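Long-range contacts in NS1 (Human bocavirus, PDB 4KW3), which probably unwinds the viral replication origin and nicks one DNA strand there to start rolling-circle replication, the N-terminal origin-recognition and nickase domain being the part crystallised: residues 211-216 / 259-264; 228-233 / 252-257. One frame throughout, in Å; residues are numbered along the deposited sequence.

Contact 1. Residues 211-216 / 259-264; sequences YLLPKN and NYHATL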
loop_
_atom_site.group_PDB
_atom_site.type_symbol
_atom_site.label_atom_id
_atom_site.label_comp_id
_atom_site.label_asym_id
_atom_site.label_seq_id
_atom_site.Cartn_x
_atom_site.Cartn_y
_atom_site.Cartn_z
ATOM N N TYR A 211 -7.546 10.323 -6.885
ATOM C CA TYR A 211 -8.122 9.413 -5.910
ATOM C C TYR A 211 -7.112 9.000 -4.832
ATOM O O TYR A 211 -7.458 8.963 -3.670
ATOM C CB TYR A 211 -8.806 8.167 -6.544
ATOM C CG TYR A 211 -9.227 7.211 -5.443
ATOM C CD1 TYR A 211 -10.414 7.422 -4.724
ATOM C CD2 TYR A 211 -8.402 6.146 -5.057
ATOM C CE1 TYR A 211 -10.773 6.590 -3.665
ATOM C CE2 TYR A 211 -8.754 5.309 -3.999
ATOM C CZ TYR A 211 -9.941 5.544 -3.303
ATOM O OH TYR A 211 -10.300 4.723 -2.253
ATOM N N LEU A 212 -5.859 8.758 -5.189
ATOM C CA LEU A 212 -4.884 8.283 -4.197
ATOM C C LEU A 212 -4.195 9.428 -3.413
ATOM O O LEU A 212 -4.015 9.328 -2.200
ATOM C CB LEU A 212 -3.846 7.382 -4.864
ATOM C CG LEU A 212 -4.338 6.032 -5.411
ATOM C CD1 LEU A 212 -3.178 5.277 -6.040
ATOM C CD2 LEU A 212 -4.978 5.182 -4.296
ATOM N N LEU A 213 -3.834 10.513 -4.102
ATOM C CA LEU A 213 -3.111 11.619 -3.473
ATOM C C LEU A 213 -3.856 12.395 -2.385
ATOM O O LEU A 213 -3.331 12.580 -1.284
ATOM C CB LEU A 213 -2.559 12.587 -4.519
ATOM C CG LEU A 213 -1.254 12.119 -5.149
ATOM C CD1 LEU A 213 -0.630 13.268 -5.884
ATOM C CD2 LEU A 213 -0.331 11.569 -4.063
ATOM N N PRO A 214 -5.091 12.830 -2.665
ATOM C CA PRO A 214 -5.655 13.765 -1.676
ATOM C C PRO A 214 -6.277 13.074 -0.464
ATOM O O PRO A 214 -7.472 13.149 -0.217
ATOM C CB PRO A 214 -6.687 14.543 -2.492
ATOM C CG PRO A 214 -7.122 13.592 -3.560
ATOM C CD PRO A 214 -5.983 12.630 -3.823
ATOM N N LYS A 215 -5.426 12.395 0.290
ATOM C CA LYS A 215 -5.831 11.763 1.535
ATOM C C LYS A 215 -4.885 12.222 2.642
ATOM O O LYS A 215 -3.742 12.604 2.381
ATOM C CB LYS A 215 -5.796 10.238 1.400
ATOM C CG LYS A 215 -6.671 9.697 0.292
ATOM C CD LYS A 215 -6.653 8.188 0.270
ATOM C CE LYS A 215 -7.534 7.630 -0.840
ATOM N NZ LYS A 215 -7.833 6.187 -0.618
ATOM N N ASN A 216 -5.349 12.183 3.883
ATOM C CA ASN A 216 -4.458 12.497 4.993
ATOM C C ASN A 216 -3.814 11.206 5.468
ATOM O O ASN A 216 -4.328 10.116 5.208
ATOM C CB ASN A 216 -5.212 13.197 6.113
ATOM C CG ASN A 216 -5.854 14.497 5.649
ATOM O OD1 ASN A 216 -5.224 15.293 4.940
ATOM N ND2 ASN A 216 -7.101 14.731 6.059
ATOM N N ASN A 259 2.175 19.362 -1.791
ATOM C CA ASN A 259 2.834 20.081 -2.868
ATOM C C ASN A 259 2.983 19.226 -4.126
ATOM O O ASN A 259 2.778 19.706 -5.246
ATOM C CB ASN A 259 4.184 20.645 -2.423
ATOM C CG ASN A 259 4.828 21.499 -3.496
ATOM O OD1 ASN A 259 6.027 21.399 -3.754
ATOM N ND2 ASN A 259 4.021 22.330 -4.153
ATOM N N TYR A 260 3.311 17.954 -3.935
ATOM C CA TYR A 260 3.389 16.986 -5.042
ATOM C C TYR A 260 2.077 16.963 -5.811
ATOM O O TYR A 260 2.073 17.086 -7.033
ATOM C CB TYR A 260 3.699 15.596 -4.498
ATOM C CG TYR A 260 4.242 14.630 -5.506
ATOM C CD1 TYR A 260 3.393 13.937 -6.367
ATOM C CD2 TYR A 260 5.604 14.345 -5.552
ATOM C CE1 TYR A 260 3.889 13.010 -7.269
ATOM C CE2 TYR A 260 6.108 13.440 -6.445
ATOM C CZ TYR A 260 5.248 12.770 -7.312
ATOM O OH TYR A 260 5.768 11.857 -8.205
ATOM N N HIS A 261 0.966 16.846 -5.082
ATOM C CA HIS A 261 -0.369 16.920 -5.680
ATOM C C HIS A 261 -0.645 18.223 -6.431
ATOM O O HIS A 261 -1.219 18.213 -7.526
ATOM C CB HIS A 261 -1.413 16.747 -4.600
ATOM C CG HIS A 261 -2.813 16.915 -5.086
ATOM N ND1 HIS A 261 -3.453 18.137 -5.104
ATOM C CD2 HIS A 261 -3.699 16.019 -5.577
ATOM C CE1 HIS A 261 -4.674 17.986 -5.578
ATOM N NE2 HIS A 261 -4.849 16.711 -5.876
ATOM N N ALA A 262 -0.236 19.336 -5.826
ATOM C CA ALA A 262 -0.435 20.667 -6.390
ATOM C C ALA A 262 0.297 20.789 -7.725
ATOM O O ALA A 262 -0.249 21.302 -8.693
ATOM C CB ALA A 262 0.065 21.723 -5.422
ATOM N N THR A 263 1.541 20.317 -7.768
ATOM C CA THR A 263 2.312 20.335 -8.995
ATOM C C THR A 263 1.637 19.508 -10.097
ATOM O O THR A 263 1.495 19.982 -11.221
ATOM C CB THR A 263 3.738 19.824 -8.758
ATOM O OG1 THR A 263 4.395 20.670 -7.805
ATOM C CG2 THR A 263 4.524 19.809 -10.054
ATOM N N LEU A 264 1.210 18.281 -9.781
ATOM C CA LEU A 264 0.447 17.486 -10.747
ATOM C C LEU A 264 -0.818 18.198 -11.213
ATOM O O LEU A 264 -1.142 18.198 -12.393
ATOM C CB LEU A 264 0.082 16.105 -10.196
ATOM C CG LEU A 264 1.233 15.127 -10.013
ATOM C CD1 LEU A 264 0.713 13.789 -9.491
ATOM C CD2 LEU A 264 1.997 14.959 -11.313
#
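In this nickase domain of the rolling-circle (Rep) type, the RCR-3 motif Y211-K215, which carries the predicted active-site tyrosine Y211, on helix 204-212, has helix 257-268 packed against its middle. The motif sends L213 to the helix and keeps Y211 and K215 for the site beyond: K215 lays its CE over one face of the Y211 ring and makes a salt bridge with E108, a predicted metal ligand. Along 259-264 the first residue to touch is Y260. Its CG stands anti to the backbone N (chi1 -161°), and the ring offers its edge to the CD1 methyl of L213, with CD1 of Y260 4.1 Å away; the hydroxyl bonds to the backbone N of I8. H261, the next residue, gives most. Its CG too is anti to the backbone N, and its side chain and that of L213 lie antiparallel, each tip beside the other's base, with CB of L213 at the imidazole edge, 3.8 Å from CD2 of H261. Beyond it CB of P214 approaches NE2 of H261 to 4.4 Å. A flat imidazole suits this strip, since its CD2 corner can lie against L213 while F235 meets the ring edge-to-face. P214 centres an inverse gamma turn, bridged from K215 N to L213 O. One turn after Y260, L264 adds a branched aliphatic end to the same patch, which F208 and K209 extend. The branched leucine at 213 lets a single methyl, CD1, reach Y260, H261 and L264 at once, 3.7 Å from CA of H261 and 3.9 Å from CD1 of L264.

Contact 2. Residues 228-233 / 252-257; sequences CTSPDN and LPEHYR
The carboxylate of E254 grips S230 twice, joining the loop after helix 225-228 to the turn that leads into helix 257-268. The backbone N of S230 donates to OE2 of E254 at 2.6 Å, coming from above the carboxylate plane with an N-H...O angle of 158°. The OG hydroxyl of S230 donates to OE1 of E254 at 2.8 Å, on the syn lone pair. Serine fits because its OG, between the backbone N and the carbonyl carbon (chi1 63°), lies on the same side as its own N-H; glutamate fits because its chain, bent at chi2 (-79°), brings both carboxylate oxygens within bonding distance of S230, one for its N-H and one for its hydroxyl. T229 adds its CG2 methyl, 3.5 Å from OE2 of E254. N233 lays its amide against the E254-H255 backbone. Its ND2 makes a weak bond to the carbonyl O of H255 and donates to OG of S230 at 2.9 Å, nearly in the amide plane, so that this hydroxyl is gripped from two sides.

In the second shell, the short 3-10 turn at 231-232, with N233 N bonded to S230 O, carries the asparagine back here, and its OD1 accepts from the backbone N of K258 in helix 257-268. Farther out, R217 of strand 216-217 bonds to C228 O and touches E254, which also packs on Y242 of strand 241-247.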
loop_
_atom_site.group_PDB
_atom_site.type_symbol
_atom_site.label_atom_id
_atom_site.label_comp_id
_atom_site.label_asym_id
_atom_site.label_seq_id
_atom_site.Cartn_x
_atom_site.Cartn_y
_atom_site.Cartn_z
ATOM N N CYS A 228 -0.781 12.220 12.495
ATOM C CA CYS A 228 0.182 11.678 11.538
ATOM C C CYS A 228 0.434 12.574 10.353
ATOM O O CYS A 228 1.333 12.296 9.559
ATOM C CB CYS A 228 -0.265 10.304 11.037
ATOM S SG CYS A 228 -0.613 9.105 12.330
ATOM N N THR A 229 -0.411 13.585 10.177
ATOM C CA THR A 229 -0.313 14.496 9.024
ATOM C C THR A 229 0.098 15.865 9.486
ATOM O O THR A 229 -0.509 16.429 10.409
ATOM C CB THR A 229 -1.680 14.625 8.267
ATOM O OG1 THR A 229 -2.185 13.318 7.958
ATOM C CG2 THR A 229 -1.557 15.465 6.999
ATOM N N SER A 230 1.131 16.407 8.856
ATOM C CA SER A 230 1.563 17.770 9.163
ATOM C C SER A 230 0.655 18.790 8.479
ATOM O O SER A 230 0.169 18.562 7.377
ATOM C CB SER A 230 3.027 17.963 8.781
ATOM O OG SER A 230 3.205 17.804 7.390
ATOM N N PRO A 231 0.426 19.929 9.138
ATOM C CA PRO A 231 -0.586 20.907 8.710
ATOM C C PRO A 231 -0.527 21.348 7.248
ATOM O O PRO A 231 -1.571 21.369 6.619
ATOM C CB PRO A 231 -0.335 22.066 9.656
ATOM C CG PRO A 231 0.089 21.367 10.904
ATOM C CD PRO A 231 0.950 20.238 10.476
ATOM N N ASP A 232 0.648 21.619 6.695
ATOM C CA ASP A 232 0.771 21.943 5.265
ATOM C C ASP A 232 0.312 20.825 4.311
ATOM O O ASP A 232 0.155 21.030 3.105
ATOM C CB ASP A 232 2.215 22.294 4.941
ATOM C CG ASP A 232 2.665 23.553 5.635
ATOM O OD1 ASP A 232 1.795 24.311 6.119
ATOM O OD2 ASP A 232 3.889 23.778 5.696
ATOM N N ASN A 233 0.103 19.634 4.845
ATOM C CA ASN A 233 -0.298 18.524 4.005
ATOM C C ASN A 233 -1.702 18.021 4.292
ATOM O O ASN A 233 -2.093 16.933 3.871
ATOM C CB ASN A 233 0.731 17.408 4.144
ATOM C CG ASN A 233 2.087 17.826 3.621
ATOM O OD1 ASN A 233 2.334 17.762 2.415
ATOM N ND2 ASN A 233 2.964 18.300 4.521
ATOM N N LEU A 252 6.955 8.794 -1.490
ATOM C CA LEU A 252 6.514 10.182 -1.462
ATOM C C LEU A 252 6.451 10.576 0.017
ATOM O O LEU A 252 5.599 10.089 0.756
ATOM C CB LEU A 252 5.150 10.288 -2.130
ATOM C CG LEU A 252 4.295 11.551 -2.123
ATOM C CD1 LEU A 252 5.096 12.843 -2.044
ATOM C CD2 LEU A 252 3.413 11.519 -3.355
ATOM N N PRO A 253 7.399 11.407 0.468
ATOM C CA PRO A 253 7.493 11.721 1.904
ATOM C C PRO A 253 6.302 12.567 2.337
ATOM O O PRO A 253 5.877 13.460 1.584
ATOM C CB PRO A 253 8.803 12.532 2.018
ATOM C CG PRO A 253 9.545 12.304 0.690
ATOM C CD PRO A 253 8.424 12.112 -0.326
ATOM N N GLU A 254 5.766 12.262 3.517
ATOM C CA GLU A 254 4.609 12.960 4.088
ATOM C C GLU A 254 4.658 14.452 3.863
ATOM O O GLU A 254 3.654 15.048 3.498
ATOM C CB GLU A 254 4.479 12.674 5.601
ATOM C CG GLU A 254 3.143 13.075 6.231
ATOM C CD GLU A 254 3.008 14.577 6.544
ATOM O OE1 GLU A 254 4.027 15.280 6.647
ATOM O OE2 GLU A 254 1.869 15.057 6.708
ATOM N N HIS A 255 5.819 15.066 4.066
ATOM C CA HIS A 255 5.862 16.532 4.083
ATOM C C HIS A 255 5.823 17.178 2.687
ATOM O O HIS A 255 5.636 18.374 2.575
ATOM C CB HIS A 255 7.064 17.037 4.893
ATOM C CG HIS A 255 8.376 16.593 4.346
ATOM N ND1 HIS A 255 8.969 15.399 4.711
ATOM C CD2 HIS A 255 9.209 17.170 3.448
ATOM C CE1 HIS A 255 10.112 15.265 4.061
ATOM N NE2 HIS A 255 10.281 16.324 3.287
ATOM N N TYR A 256 5.949 16.381 1.631
ATOM C CA TYR A 256 5.846 16.900 0.273
ATOM C C TYR A 256 4.521 16.537 -0.403
ATOM O O TYR A 256 4.303 16.959 -1.543
ATOM C CB TYR A 256 6.983 16.362 -0.608
ATOM C CG TYR A 256 8.379 16.795 -0.228
ATOM C CD1 TYR A 256 8.637 18.084 0.218
ATOM C CD2 TYR A 256 9.446 15.898 -0.299
ATOM C CE1 TYR A 256 9.928 18.479 0.567
ATOM C CE2 TYR A 256 10.735 16.279 0.050
ATOM C CZ TYR A 256 10.970 17.571 0.481
ATOM O OH TYR A 256 12.250 17.957 0.827
ATOM N N ARG A 257 3.671 15.728 0.249
ATOM C CA ARG A 257 2.484 15.150 -0.444
ATOM C C ARG A 257 1.620 16.250 -1.082
ATOM O O ARG A 257 1.388 16.240 -2.289
ATOM C CB ARG A 257 1.629 14.153 0.421
ATOM C CG ARG A 257 0.388 13.576 -0.331
ATOM C CD ARG A 257 -0.522 12.573 0.445
ATOM N NE ARG A 257 0.018 11.237 0.351
ATOM C CZ ARG A 257 -0.538 10.198 -0.266
ATOM N NH1 ARG A 257 -1.732 10.252 -0.836
ATOM N NH2 ARG A 257 0.115 9.060 -0.261
#

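How the contacts relate
Contact 2 is nested within the chain loop that contact 1 closes, and their centres lie 10 Å apart. The two share helix 257-268: contact 2 lies at its start, contact 1 on its following turns. R257 joins them directly, NH1 of R257 donating to the carbonyl O of L213 at 2.9 Å, while NH2 bonds to OE1 of Q106 and its cationic group meets the Y242 ring. A second touch brings CB of N216 to 3.5 Å from OG1 of T229. Nearest atoms of the R257 side chain are about 9 Å from those of Y211 and E108: R257 holds the RCR-3 backbone at L213 without reaching the predicted nuclease residues themselves.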